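PDB 6FOP: glycoside hydrolase family 81 from Clostridium thermocellum, which probably hydrolyses beta-1,3-glucans such as laminarin as part of the cellulosome, the multienzyme plant-polysaccharide-degrading complex of this bacterium. Local coordinates for residues F136-G140 / G141-I145; G313-R317 / E318-R322; A438-N442 / W443-V447; I516-L519 / G520-L523; V528-V531 / C532-F536. All coordinates share one frame; numbering follows the deposited sequence.

Contact 1: residues F136-G140 / G141-I145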
loop_
_atom_site.group_PDB
_atom_site.type_symbol
_atom_site.label_atom_id
_atom_site.label_comp_id
_atom_site.label_asym_id
_atom_site.label_seq_id
_atom_site.Cartn_x
_atom_site.Cartn_y
_atom_site.Cartn_z
ATOM N N PHE A 136 5.138 24.271 12.865
ATOM C CA PHE A 136 4.257 25.345 12.450
ATOM C C PHE A 136 5.024 26.637 12.205
ATOM O O PHE A 136 5.998 26.930 12.913
ATOM C CB PHE A 136 3.191 25.615 13.529
ATOM C CG PHE A 136 2.378 24.393 13.926
ATOM C CD1 PHE A 136 2.810 23.552 14.930
ATOM C CD2 PHE A 136 1.197 24.097 13.264
ATOM C CE1 PHE A 136 2.084 22.413 15.271
ATOM C CE2 PHE A 136 0.470 22.962 13.599
ATOM C CZ PHE A 136 0.916 22.136 14.609
ATOM N N VAL A 137 4.535 27.409 11.228
ATOM C CA VAL A 137 5.015 28.778 11.016
ATOM C C VAL A 137 3.777 29.664 10.969
ATOM O O VAL A 137 2.807 29.362 10.270
ATOM C CB VAL A 137 5.835 28.897 9.719
ATOM C CG1 VAL A 137 6.126 30.376 9.402
ATOM C CG2 VAL A 137 7.139 28.140 9.878
ATOM N N PHE A 138 3.831 30.757 11.734
ATOM C CA PHE A 138 2.739 31.725 11.857
ATOM C C PHE A 138 3.055 33.032 11.123
ATOM O O PHE A 138 4.216 33.458 11.055
ATOM C CB PHE A 138 2.502 32.028 13.343
ATOM C CG PHE A 138 1.746 30.956 14.042
ATOM C CD1 PHE A 138 2.342 29.729 14.332
ATOM C CD2 PHE A 138 0.435 31.155 14.384
ATOM C CE1 PHE A 138 1.588 28.719 14.923
ATOM C CE2 PHE A 138 -0.306 30.159 14.988
ATOM C CZ PHE A 138 0.275 28.955 15.269
ATOM N N THR A 139 2.014 33.662 10.571
ATOM C CA THR A 139 2.097 35.058 10.201
ATOM C C THR A 139 0.879 35.798 10.788
ATOM O O THR A 139 -0.183 35.220 11.023
ATOM C CB THR A 139 2.093 35.280 8.682
ATOM O OG1 THR A 139 0.772 35.034 8.151
ATOM C CG2 THR A 139 3.157 34.456 8.002
ATOM N N GLY A 140 1.087 37.059 11.124
ATOM C CA GLY A 140 -0.005 37.937 11.498
ATOM C C GLY A 140 -0.493 37.807 12.909
ATOM O O GLY A 140 -1.472 38.455 13.268
ATOM N N GLY A 141 0.185 36.993 13.719
ATOM C CA GLY A 141 -0.209 36.786 15.089
ATOM C C GLY A 141 0.442 35.598 15.741
ATOM O O GLY A 141 1.346 34.974 15.189
ATOM N N ASN A 142 -0.077 35.254 16.906
ATOM C CA ASN A 142 0.558 34.308 17.796
ATOM C C ASN A 142 -0.157 32.952 17.828
ATOM O O ASN A 142 -1.373 32.886 17.651
ATOM C CB ASN A 142 0.545 34.875 19.206
ATOM C CG ASN A 142 1.519 36.011 19.366
ATOM O OD1 ASN A 142 2.638 35.969 18.854
ATOM N ND2 ASN A 142 1.113 37.020 20.115
ATOM N N PRO A 143 0.588 31.887 18.148
ATOM C CA PRO A 143 -0.068 30.596 18.414
ATOM C C PRO A 143 -0.990 30.699 19.594
ATOM O O PRO A 143 -0.573 31.175 20.652
ATOM C CB PRO A 143 1.105 29.662 18.734
ATOM C CG PRO A 143 2.281 30.320 18.093
ATOM C CD PRO A 143 2.042 31.781 18.297
ATOM N N ARG A 144 -2.240 30.291 19.396
ATOM C CA ARG A 144 -3.239 30.273 20.441
ATOM C C ARG A 144 -3.617 28.820 20.595
ATOM O O ARG A 144 -4.277 28.268 19.715
ATOM C CB ARG A 144 -4.443 31.137 20.029
ATOM C CG ARG A 144 -5.559 31.211 21.076
ATOM C CD ARG A 144 -6.669 32.148 20.601
ATOM N NE ARG A 144 -7.334 31.671 19.384
ATOM C CZ ARG A 144 -8.334 30.792 19.340
ATOM N NH1 ARG A 144 -8.848 30.265 20.462
ATOM N NH2 ARG A 144 -8.876 30.433 18.174
ATOM N N ILE A 145 -3.117 28.193 21.660
ATOM C CA ILE A 145 -3.266 26.753 21.881
ATOM C C ILE A 145 -4.485 26.509 22.755
ATOM O O ILE A 145 -4.462 26.723 23.988
ATOM C CB ILE A 145 -1.992 26.124 22.488
ATOM C CG1 ILE A 145 -0.731 26.631 21.750
ATOM C CG2 ILE A 145 -2.098 24.597 22.475
ATOM C CD1 ILE A 145 -0.678 26.385 20.259
#
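F138 lays the face of its phenyl ring against the pyrrolidine ring of P143, the two side chains meeting where strand 133-139 gives way to strand 143-147. P143 CG stands over the ring, 3.7 Å from the centroid of F138 and 14° off its normal, a CH-pi contact over the face. The proline does not lie flat on the phenyl; the two groups cross at a slant, and P143 CA approaches the ring's rim, 3.5 Å from F138 CE2. With F138 CG beside the backbone N (chi1 -78°), the ring leans across the turn to meet P143.

The link is a short connection between two sheets rather than a hairpin. Strand 133-139 belongs to an eight-stranded antiparallel sheet and strand 143-147 to a seven-stranded one, so the chain changes sheet here and the aromatic-proline pair lies between residues of both sheets. V91 and I123 touch F138, while F201 touches P143. G140 and G141 carry the turn, G140 with a positive phi of 81°. N142 OD1 accepts from L194 N, just past strand 189-193.

Between these residues the cohesion is dispersion and CH-pi attraction from the C-H groups of P143 to the pi cloud of F138; the polar backbone of the turn is tied instead to neighbouring segments, as by T139 O to H93 and N142 N to S94.

Contact 2: residues G313-R317 / E318-R322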
loop_
_atom_site.group_PDB
_atom_site.type_symbol
_atom_site.label_atom_id
_atom_site.label_comp_id
_atom_site.label_asym_id
_atom_site.label_seq_id
_atom_site.Cartn_x
_atom_site.Cartn_y
_atom_site.Cartn_z
ATOM N N GLY A 313 1.911 -31.181 -11.269
ATOM C CA GLY A 313 0.855 -31.569 -10.343
ATOM C C GLY A 313 0.379 -32.997 -10.454
ATOM O O GLY A 313 0.555 -33.657 -11.480
ATOM N N THR A 314 -0.289 -33.442 -9.391
ATOM C CA THR A 314 -0.903 -34.760 -9.312
ATOM C C THR A 314 -2.302 -34.821 -9.937
ATOM O O THR A 314 -3.047 -35.785 -9.696
ATOM C CB THR A 314 -1.002 -35.202 -7.848
ATOM O OG1 THR A 314 -1.814 -34.279 -7.124
ATOM C CG2 THR A 314 0.367 -35.299 -7.183
ATOM N N TYR A 315 -2.651 -33.841 -10.758
ATOM C CA TYR A 315 -3.962 -33.809 -11.430
ATOM C C TYR A 315 -4.145 -34.926 -12.458
ATOM O O TYR A 315 -3.187 -35.376 -13.088
ATOM C CB TYR A 315 -4.231 -32.445 -12.119
ATOM C CG TYR A 315 -3.010 -31.719 -12.606
ATOM C CD1 TYR A 315 -2.192 -32.212 -13.623
ATOM C CD2 TYR A 315 -2.629 -30.546 -12.005
ATOM C CE1 TYR A 315 -1.044 -31.532 -14.032
ATOM C CE2 TYR A 315 -1.489 -29.865 -12.385
ATOM C CZ TYR A 315 -0.697 -30.355 -13.393
ATOM O OH TYR A 315 0.454 -29.681 -13.730
ATOM N N ASP A 316 -5.399 -35.347 -12.615
ATOM C CA ASP A 316 -5.822 -36.068 -13.825
ATOM C C ASP A 316 -5.687 -35.067 -14.981
ATOM O O ASP A 316 -6.437 -34.076 -15.055
ATOM C CB ASP A 316 -7.267 -36.581 -13.597
ATOM C CG ASP A 316 -7.969 -37.077 -14.844
ATOM O OD1 ASP A 316 -7.402 -37.142 -15.926
ATOM O OD2 ASP A 316 -9.171 -37.372 -14.721
ATOM N N ARG A 317 -4.713 -35.317 -15.854
ATOM C CA ARG A 317 -4.414 -34.380 -16.947
ATOM C C ARG A 317 -5.595 -34.213 -17.903
ATOM O O ARG A 317 -5.790 -33.136 -18.429
ATOM C CB ARG A 317 -3.192 -34.793 -17.764
ATOM C CG ARG A 317 -1.925 -34.902 -16.985
ATOM C CD ARG A 317 -0.777 -35.292 -17.924
ATOM N NE ARG A 317 -0.370 -34.210 -18.826
ATOM C CZ ARG A 317 0.297 -33.116 -18.448
ATOM N NH1 ARG A 317 0.664 -32.966 -17.182
ATOM N NH2 ARG A 317 0.622 -32.189 -19.348
ATOM N N GLU A 318 -6.346 -35.297 -18.152
ATOM C CA GLU A 318 -7.485 -35.205 -19.069
ATOM C C GLU A 318 -8.583 -34.344 -18.468
ATOM O O GLU A 318 -9.253 -33.585 -19.185
ATOM C CB GLU A 318 -8.000 -36.610 -19.447
ATOM C CG GLU A 318 -6.944 -37.374 -20.254
ATOM C CD GLU A 318 -7.472 -38.582 -20.998
ATOM O OE1 GLU A 318 -8.525 -38.452 -21.639
ATOM O OE2 GLU A 318 -6.787 -39.626 -20.973
ATOM N N ALA A 319 -8.781 -34.462 -17.155
ATOM C CA ALA A 319 -9.758 -33.599 -16.477
ATOM C C ALA A 319 -9.307 -32.131 -16.499
ATOM O O ALA A 319 -10.102 -31.235 -16.812
ATOM C CB ALA A 319 -9.995 -34.039 -15.052
ATOM N N LEU A 320 -8.020 -31.910 -16.238
ATOM C CA LEU A 320 -7.491 -30.536 -16.285
ATOM C C LEU A 320 -7.693 -29.919 -17.659
ATOM O O LEU A 320 -8.074 -28.753 -17.791
ATOM C CB LEU A 320 -6.029 -30.538 -15.858
ATOM C CG LEU A 320 -5.383 -29.172 -15.705
ATOM C CD1 LEU A 320 -5.989 -28.462 -14.527
ATOM C CD2 LEU A 320 -3.886 -29.242 -15.501
ATOM N N ASN A 321 -7.445 -30.723 -18.697
ATOM C CA ASN A 321 -7.629 -30.269 -20.063
ATOM C C ASN A 321 -9.084 -29.940 -20.321
ATOM O O ASN A 321 -9.401 -28.959 -21.007
ATOM C CB ASN A 321 -7.124 -31.314 -21.053
ATOM C CG ASN A 321 -7.143 -30.813 -22.478
ATOM O OD1 ASN A 321 -6.465 -29.868 -22.809
ATOM N ND2 ASN A 321 -7.945 -31.441 -23.314
ATOM N N ARG A 322 -9.983 -30.782 -19.809
ATOM C CA ARG A 322 -11.395 -30.468 -19.958
ATOM C C ARG A 322 -11.773 -29.157 -19.256
ATOM O O ARG A 322 -12.551 -28.352 -19.808
ATOM C CB ARG A 322 -12.272 -31.619 -19.432
ATOM C CG ARG A 322 -13.762 -31.284 -19.415
ATOM C CD ARG A 322 -14.609 -32.514 -19.176
ATOM N NE ARG A 322 -14.206 -33.277 -18.002
ATOM C CZ ARG A 322 -14.532 -32.982 -16.745
ATOM N NH1 ARG A 322 -15.292 -31.920 -16.473
ATOM N NH2 ARG A 322 -14.085 -33.758 -15.760
#
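D316 accepts at the N-cap of helix 317-329, offering OD1 to the first turn of backbone N-H groups. Both capping bonds are weak: A319 N approaches D316 OD1 at 3.3 Å and nearly straight, whereas E318 N, at 3.1 Å, is bent to 124°. With CG anti to its own backbone N (chi1 167°), the carboxylate swings forward over the helix start, and OD2 rests against the methyl of A319. Its negative charge at the positive end of the helix dipole is probably stabilising. The main-chain bond from L320 N to D316 O, 2.9 Å long, closes the first full turn.

Y315 and L320, the residues one before and four after the N-cap, form a hydrophobic staple: L320 CD2 sits over one face of the Y315 ring, 3.7 Å from the centroid and 2° off the normal. Beyond this pair, the leucine touches I355 and L359 of helix 339-359, and the tyrosine packs on helix 646-659. Y315 OH and R317 NH1 both meet D311 OD1.

Contact 3: residues A438-N442 / W443-V447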
loop_
_atom_site.group_PDB
_atom_site.type_symbol
_atom_site.label_atom_id
_atom_site.label_comp_id
_atom_site.label_asym_id
_atom_site.label_seq_id
_atom_site.Cartn_x
_atom_site.Cartn_y
_atom_site.Cartn_z
ATOM N N ALA A 438 4.680 -6.093 -26.863
ATOM C CA ALA A 438 4.955 -5.352 -25.644
ATOM C C ALA A 438 5.955 -4.215 -25.814
ATOM O O ALA A 438 6.182 -3.458 -24.858
ATOM C CB ALA A 438 5.460 -6.316 -24.573
ATOM N N SER A 439 6.594 -4.090 -26.981
ATOM C CA SER A 439 7.548 -3.009 -27.179
ATOM C C SER A 439 6.874 -1.632 -26.996
ATOM O O SER A 439 5.651 -1.472 -27.253
ATOM C CB SER A 439 8.179 -3.128 -28.564
ATOM O OG SER A 439 7.299 -2.653 -29.542
ATOM N N ARG A 440 7.670 -0.648 -26.566
ATOM C CA ARG A 440 7.168 0.720 -26.353
ATOM C C ARG A 440 6.512 1.331 -27.589
ATOM O O ARG A 440 5.532 2.058 -27.456
ATOM C CB ARG A 440 8.257 1.669 -25.815
ATOM C CG ARG A 440 8.432 1.605 -24.306
ATOM C CD ARG A 440 9.233 2.799 -23.789
ATOM N NE ARG A 440 8.517 4.052 -24.034
ATOM C CZ ARG A 440 7.481 4.511 -23.321
ATOM N NH1 ARG A 440 7.006 3.842 -22.272
ATOM N NH2 ARG A 440 6.906 5.659 -23.662
ATOM N N ASP A 441 7.020 0.995 -28.779
ATOM C CA ASP A 441 6.451 1.491 -30.032
ATOM C C ASP A 441 5.080 0.877 -30.373
ATOM O O ASP A 441 4.321 1.449 -31.171
ATOM C CB ASP A 441 7.408 1.223 -31.208
ATOM C CG ASP A 441 8.737 1.959 -31.087
ATOM O OD1 ASP A 441 8.789 3.070 -30.513
ATOM O OD2 ASP A 441 9.747 1.419 -31.583
ATOM N N ASN A 442 4.781 -0.286 -29.790
ATOM C CA ASN A 442 3.505 -0.932 -29.950
ATOM C C ASN A 442 2.639 -0.691 -28.720
ATOM O O ASN A 442 2.262 0.455 -28.508
ATOM C CB ASN A 442 3.717 -2.406 -30.354
ATOM C CG ASN A 442 4.326 -2.525 -31.746
ATOM O OD1 ASN A 442 3.962 -1.765 -32.641
ATOM N ND2 ASN A 442 5.243 -3.456 -31.933
ATOM N N TRP A 443 2.333 -1.710 -27.921
ATOM C CA TRP A 443 1.395 -1.537 -26.813
ATOM C C TRP A 443 2.064 -1.194 -25.478
ATOM O O TRP A 443 1.354 -0.914 -24.488
ATOM C CB TRP A 443 0.482 -2.778 -26.708
ATOM C CG TRP A 443 -0.218 -2.933 -28.026
ATOM C CD1 TRP A 443 0.100 -3.804 -29.053
ATOM C CD2 TRP A 443 -1.264 -2.108 -28.519
ATOM N NE1 TRP A 443 -0.711 -3.573 -30.127
ATOM C CE2 TRP A 443 -1.549 -2.533 -29.842
ATOM C CE3 TRP A 443 -1.999 -1.041 -27.973
ATOM C CZ2 TRP A 443 -2.545 -1.933 -30.616
ATOM C CZ3 TRP A 443 -3.005 -0.465 -28.731
ATOM C CH2 TRP A 443 -3.260 -0.902 -30.047
ATOM N N GLY A 444 3.400 -1.248 -25.418
ATOM C CA GLY A 444 4.095 -1.024 -24.162
ATOM C C GLY A 444 3.965 0.390 -23.619
ATOM O O GLY A 444 3.984 0.582 -22.392
ATOM N N ALA A 445 3.789 1.378 -24.504
ATOM C CA ALA A 445 3.637 2.759 -24.012
ATOM C C ALA A 445 2.346 2.962 -23.190
ATOM O O ALA A 445 2.366 3.567 -22.095
ATOM C CB ALA A 445 3.735 3.743 -25.166
ATOM N N MET A 446 1.228 2.407 -23.664
ATOM C CA MET A 446 0.002 2.485 -22.881
ATOM C C MET A 446 0.084 1.653 -21.595
ATOM O O MET A 446 -0.383 2.105 -20.522
ATOM C CB MET A 446 -1.230 2.105 -23.711
ATOM C CG MET A 446 -1.707 3.166 -24.690
ATOM S SD MET A 446 -2.225 4.706 -23.886
ATOM C CE MET A 446 -3.766 4.126 -23.125
ATOM N N VAL A 447 0.703 0.470 -21.660
ATOM C CA VAL A 447 0.905 -0.320 -20.453
ATOM C C VAL A 447 1.640 0.504 -19.396
ATOM O O VAL A 447 1.263 0.544 -18.205
ATOM C CB VAL A 447 1.662 -1.631 -20.739
ATOM C CG1 VAL A 447 2.033 -2.368 -19.451
ATOM C CG2 VAL A 447 0.825 -2.548 -21.634
HETATM O O HOH W 1 4.426 5.555 -21.954
HETATM O O HOH W 2 0.981 1.789 -26.444
#
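G444 is pressed against the preceding turn so closely that its CA lies 3.3 Å from A438 O, in a CA-H...O contact; the glycine lets the two backbones come this near. Beside it, G444 N donates to S439 O at 2.9 Å, coming from above the carbonyl plane, while N442 N reaches that same oxygen from the opposite face. One carbonyl thus holds two donors. A445 CB completes the dense side, 3.4 Å from R440 O.

This is the opening of helix 440-455, with S439 at the N-cap; the bond from N442 N to S439 OG is weak, and OG also meets Q436 O. The first turn is widened in the pi manner, so G444 bonds five residues back, and the corresponding bond from A445 N to R440 O is long and weak.

The looser side, at the exposed R440, is bridged by a water. It takes a hydrogen bond from R440 NH2 and gives one to A445 O, lying at the edge of the guanidinium in its plane. A445 CB stands over one face of that group, whose NH1 forms a salt bridge with E448. A second water belongs to the widened helical turn and spans a gap in its bonding: it donates to N442 O at 2.8 Å and accepts from M446 N at 2.9 Å.

Contact 4: residues I516-L519 / G520-L523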
loop_
_atom_site.group_PDB
_atom_site.type_symbol
_atom_site.label_atom_id
_atom_site.label_comp_id
_atom_site.label_asym_id
_atom_site.label_seq_id
_atom_site.Cartn_x
_atom_site.Cartn_y
_atom_site.Cartn_z
ATOM N N ILE A 516 11.642 -0.553 -13.932
ATOM C CA ILE A 516 10.268 -0.953 -13.653
ATOM C C ILE A 516 10.243 -2.251 -12.863
ATOM O O ILE A 516 9.477 -2.391 -11.908
ATOM C CB ILE A 516 9.427 -1.033 -14.940
ATOM C CG1 ILE A 516 9.290 0.364 -15.561
ATOM C CG2 ILE A 516 8.068 -1.660 -14.637
ATOM C CD1 ILE A 516 8.485 0.420 -16.848
ATOM N N ARG A 517 11.098 -3.201 -13.222
ATOM C CA ARG A 517 11.152 -4.443 -12.455
ATOM C C ARG A 517 11.447 -4.182 -10.969
ATOM O O ARG A 517 10.774 -4.706 -10.095
ATOM C CB ARG A 517 12.204 -5.390 -13.008
ATOM C CG ARG A 517 12.237 -6.696 -12.266
ATOM C CD ARG A 517 13.516 -7.415 -12.522
ATOM N NE ARG A 517 14.665 -6.676 -12.005
ATOM C CZ ARG A 517 15.922 -6.989 -12.268
ATOM N NH1 ARG A 517 16.212 -8.010 -13.067
ATOM N NH2 ARG A 517 16.909 -6.264 -11.755
ATOM N N ASP A 518 12.435 -3.336 -10.709
ATOM C CA ASP A 518 12.891 -3.113 -9.341
ATOM C C ASP A 518 11.855 -2.337 -8.551
ATOM O O ASP A 518 11.716 -2.561 -7.348
ATOM C CB ASP A 518 14.233 -2.390 -9.346
ATOM C CG ASP A 518 15.386 -3.260 -9.870
ATOM O OD1 ASP A 518 15.175 -4.457 -10.186
ATOM O OD2 ASP A 518 16.502 -2.723 -9.959
ATOM N N LEU A 519 11.122 -1.443 -9.221
ATOM C CA LEU A 519 9.935 -0.791 -8.648
ATOM C C LEU A 519 8.958 -1.858 -8.158
ATOM O O LEU A 519 8.448 -1.796 -7.027
ATOM C CB LEU A 519 9.272 0.103 -9.694
ATOM C CG LEU A 519 7.854 0.622 -9.399
ATOM C CD1 LEU A 519 7.840 1.625 -8.262
ATOM C CD2 LEU A 519 7.217 1.194 -10.654
ATOM N N GLY A 520 8.656 -2.823 -9.016
ATOM C CA GLY A 520 7.765 -3.915 -8.635
ATOM C C GLY A 520 8.257 -4.685 -7.428
ATOM O O GLY A 520 7.461 -5.033 -6.541
ATOM N N ILE A 521 9.549 -4.998 -7.404
ATOM C CA ILE A 521 10.139 -5.736 -6.299
ATOM C C ILE A 521 10.013 -4.938 -5.012
ATOM O O ILE A 521 9.675 -5.482 -3.959
ATOM C CB ILE A 521 11.568 -6.204 -6.613
ATOM C CG1 ILE A 521 11.523 -7.210 -7.768
ATOM C CG2 ILE A 521 12.248 -6.782 -5.376
ATOM C CD1 ILE A 521 12.873 -7.609 -8.308
ATOM N N TYR A 522 10.290 -3.646 -5.092
ATOM C CA TYR A 522 10.105 -2.732 -3.951
ATOM C C TYR A 522 8.678 -2.770 -3.404
ATOM O O TYR A 522 8.425 -2.979 -2.195
ATOM C CB TYR A 522 10.524 -1.309 -4.371
ATOM C CG TYR A 522 9.986 -0.174 -3.498
ATOM C CD1 TYR A 522 10.466 0.019 -2.207
ATOM C CD2 TYR A 522 8.973 0.658 -3.942
ATOM C CE1 TYR A 522 9.979 1.037 -1.397
ATOM C CE2 TYR A 522 8.469 1.659 -3.118
ATOM C CZ TYR A 522 8.975 1.842 -1.868
ATOM O OH TYR A 522 8.460 2.839 -1.069
ATOM N N LEU A 523 7.717 -2.559 -4.301
ATOM C CA LEU A 523 6.307 -2.543 -3.884
ATOM C C LEU A 523 5.846 -3.866 -3.322
ATOM O O LEU A 523 5.209 -3.927 -2.269
ATOM C CB LEU A 523 5.418 -2.097 -5.043
ATOM C CG LEU A 523 5.687 -0.689 -5.584
ATOM C CD1 LEU A 523 4.999 -0.482 -6.931
ATOM C CD2 LEU A 523 5.207 0.366 -4.580
#
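L519 overlaps L523 one turn further along helix 514-534, methyl to methyl, with L519 CD1 3.8 Å from L523 CD1. The two side chains approach at an angle: L519 has CG anti to its backbone N (chi1 167°), whereas L523 has CG beside its own (chi1 -61°). L523 CG consequently settles over the helix backbone, 3.3 Å from L519 O, the oxygen that accepts from L523 N in a nearly straight bond.

Round the helix, R517 and I521 run side by side in the same direction, and I521 CD1 reaches the aliphatic part of the arginine, 4.1 Å from R517 CG. The guanidinium beyond it turns to the adjacent D518 and grips one oxygen side-on: NE lies 2.9 Å and NH2 3.0 Å from D518 OD1, which sits 2° out of the guanidinium plane. R517 NH1 forms a second salt bridge, with E509.

The helix lies among W501, I504 and W507 of helix 494-511 and Y234 and W232 of strand 223-235, with W232 stacked on Y522. It thereby joins the helical domain to the beta strand alongside.

A buried arginine sharing its charge between two carboxylates probably keeps all three groups ionised, while the leucine and isoleucine contacts supply apolar packing around the helix.

Contact 5: residues V528-V531 / C532-F536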
loop_
_atom_site.group_PDB
_atom_site.type_symbol
_atom_site.label_atom_id
_atom_site.label_comp_id
_atom_site.label_asym_id
_atom_site.label_seq_id
_atom_site.Cartn_x
_atom_site.Cartn_y
_atom_site.Cartn_z
ATOM N N VAL A 528 4.056 -7.037 1.149
ATOM C CA VAL A 528 3.975 -8.344 1.792
ATOM C C VAL A 528 4.405 -8.228 3.272
ATOM O O VAL A 528 3.764 -8.796 4.165
ATOM C CB VAL A 528 4.832 -9.378 1.043
ATOM C CG1 VAL A 528 5.037 -10.631 1.890
ATOM C CG2 VAL A 528 4.149 -9.755 -0.288
ATOM N N GLU A 529 5.488 -7.499 3.522
ATOM C CA GLU A 529 5.964 -7.330 4.911
ATOM C C GLU A 529 4.903 -6.629 5.774
ATOM O O GLU A 529 4.636 -7.049 6.921
ATOM C CB GLU A 529 7.254 -6.524 4.952
ATOM C CG GLU A 529 8.446 -7.252 4.391
ATOM C CD GLU A 529 8.961 -8.377 5.272
ATOM O OE1 GLU A 529 8.808 -8.325 6.519
ATOM O OE2 GLU A 529 9.585 -9.293 4.724
ATOM N N ALA A 530 4.258 -5.590 5.223
ATOM C CA ALA A 530 3.190 -4.907 5.951
ATOM C C ALA A 530 1.982 -5.832 6.189
ATOM O O ALA A 530 1.405 -5.861 7.277
ATOM C CB ALA A 530 2.772 -3.633 5.219
ATOM N N VAL A 531 1.612 -6.600 5.174
ATOM C CA VAL A 531 0.498 -7.529 5.261
ATOM C C VAL A 531 0.693 -8.540 6.375
ATOM O O VAL A 531 -0.229 -8.819 7.156
ATOM C CB VAL A 531 0.262 -8.193 3.891
ATOM C CG1 VAL A 531 -0.652 -9.393 4.009
ATOM C CG2 VAL A 531 -0.351 -7.189 2.964
ATOM N N CYS A 532 1.908 -9.066 6.475
ATOM C CA CYS A 532 2.210 -10.031 7.506
ATOM C C CYS A 532 2.027 -9.484 8.933
ATOM O O CYS A 532 1.827 -10.249 9.867
ATOM C CB CYS A 532 3.593 -10.608 7.301
ATOM S SG CYS A 532 3.721 -11.657 5.849
ATOM N N ASN A 533 2.118 -8.163 9.080
ATOM C CA ASN A 533 1.840 -7.501 10.340
ATOM C C ASN A 533 0.398 -7.050 10.528
ATOM O O ASN A 533 -0.259 -7.487 11.497
ATOM C CB ASN A 533 2.798 -6.309 10.497
ATOM C CG ASN A 533 4.193 -6.767 10.814
ATOM O OD1 ASN A 533 4.493 -7.134 11.952
ATOM N ND2 ASN A 533 5.054 -6.749 9.828
ATOM N N TYR A 534 -0.099 -6.185 9.653
ATOM C CA TYR A 534 -1.333 -5.427 9.941
ATOM C C TYR A 534 -2.595 -6.161 9.514
ATOM O O TYR A 534 -3.665 -5.851 9.991
ATOM C CB TYR A 534 -1.255 -3.991 9.373
ATOM C CG TYR A 534 0.078 -3.352 9.713
ATOM C CD1 TYR A 534 0.504 -3.226 11.039
ATOM C CD2 TYR A 534 0.942 -2.954 8.720
ATOM C CE1 TYR A 534 1.756 -2.732 11.350
ATOM C CE2 TYR A 534 2.192 -2.462 8.995
ATOM C CZ TYR A 534 2.612 -2.348 10.317
ATOM O OH TYR A 534 3.878 -1.868 10.604
ATOM N N TRP A 535 -2.468 -7.111 8.590
ATOM C CA TRP A 535 -3.602 -7.972 8.202
ATOM C C TRP A 535 -3.593 -9.343 8.881
ATOM O O TRP A 535 -4.614 -9.798 9.387
ATOM C CB TRP A 535 -3.649 -8.134 6.662
ATOM C CG TRP A 535 -4.293 -6.987 5.910
ATOM C CD1 TRP A 535 -5.545 -6.934 5.474
ATOM C CD2 TRP A 535 -3.695 -5.706 5.556
ATOM N NE1 TRP A 535 -5.803 -5.759 4.821
ATOM C CE2 TRP A 535 -4.676 -4.978 4.853
ATOM C CE3 TRP A 535 -2.430 -5.131 5.720
ATOM C CZ2 TRP A 535 -4.431 -3.710 4.318
ATOM C CZ3 TRP A 535 -2.196 -3.862 5.199
ATOM C CH2 TRP A 535 -3.203 -3.158 4.535
ATOM N N PHE A 536 -2.427 -9.986 8.928
ATOM C CA PHE A 536 -2.341 -11.341 9.478
ATOM C C PHE A 536 -1.697 -11.446 10.863
ATOM O O PHE A 536 -1.812 -12.499 11.494
ATOM C CB PHE A 536 -1.570 -12.261 8.527
ATOM C CG PHE A 536 -2.184 -12.412 7.158
ATOM C CD1 PHE A 536 -3.545 -12.592 7.010
ATOM C CD2 PHE A 536 -1.389 -12.414 6.007
ATOM C CE1 PHE A 536 -4.119 -12.735 5.753
ATOM C CE2 PHE A 536 -1.957 -12.589 4.738
ATOM C CZ PHE A 536 -3.329 -12.720 4.617
#
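V531 is the bump round which residues 532-536 fold, its two methyls dividing between two aromatic rings. CG1, anti to the backbone N, lies alongside F536 and meets F536 CE2 at 3.5 Å; CG2 turns to the indole of W535, 4.0 Å from W535 CE3. The valine thus fills the notch between the two rings, running beside the phenylalanine but slanting across the tryptophan. A smaller knob, the methyl of A530, abuts the tyrosine at Y534 CE2. Over one face of the Y534 ring, N533 CB sits above its centre.

The backbone changes shape under this surface. Y534 N bonds to A530 O in the ordinary helical way, but V531 O receives both W535 N and F536 N, the latter at 3.1 Å and from five residues on. N533 ND2 bends back to E529 O at 3.0 Å, supplementing a weak main-chain bond to that oxygen.

The wall behind V531 is S494 and I498 of helix 494-511. The polar ends find partners in other parts of the fold: Y534 OH at H266, N533 OD1 at R269 and W535 NE1 at A492 O.

The chemistry therefore combines apolar fit with partners for several buried polar groups: carbonyls of this turn gain extra donors, Y534 through its hydroxyl and W535 through its N-H add polar anchors, and F536 contributes its ring alone.

How the contacts relate
The five contacts follow one another along the chain, and each is local. Contact 1 stands apart, between two antiparallel sheets of the N-terminal beta-rich region; its centre is about 72 Å from that of contact 2, on the opposite side of the chain's centre. Contact 2 starts helix 317-329 and contact 3 helix 440-455, their centres about 36 Å apart. Contacts 4 and 5 share helix 514-534, centres about 18 Å apart, and both pack on helix 494-511. Contact 3 comes within about 7 Å of contact 4 at the nearest atoms. Together they sample the beta region and, at the starts of two helices and at two places along a third, the helix-rich region, where contacts 3, 4 and 5 lie wholly in the family 81 C-terminal range.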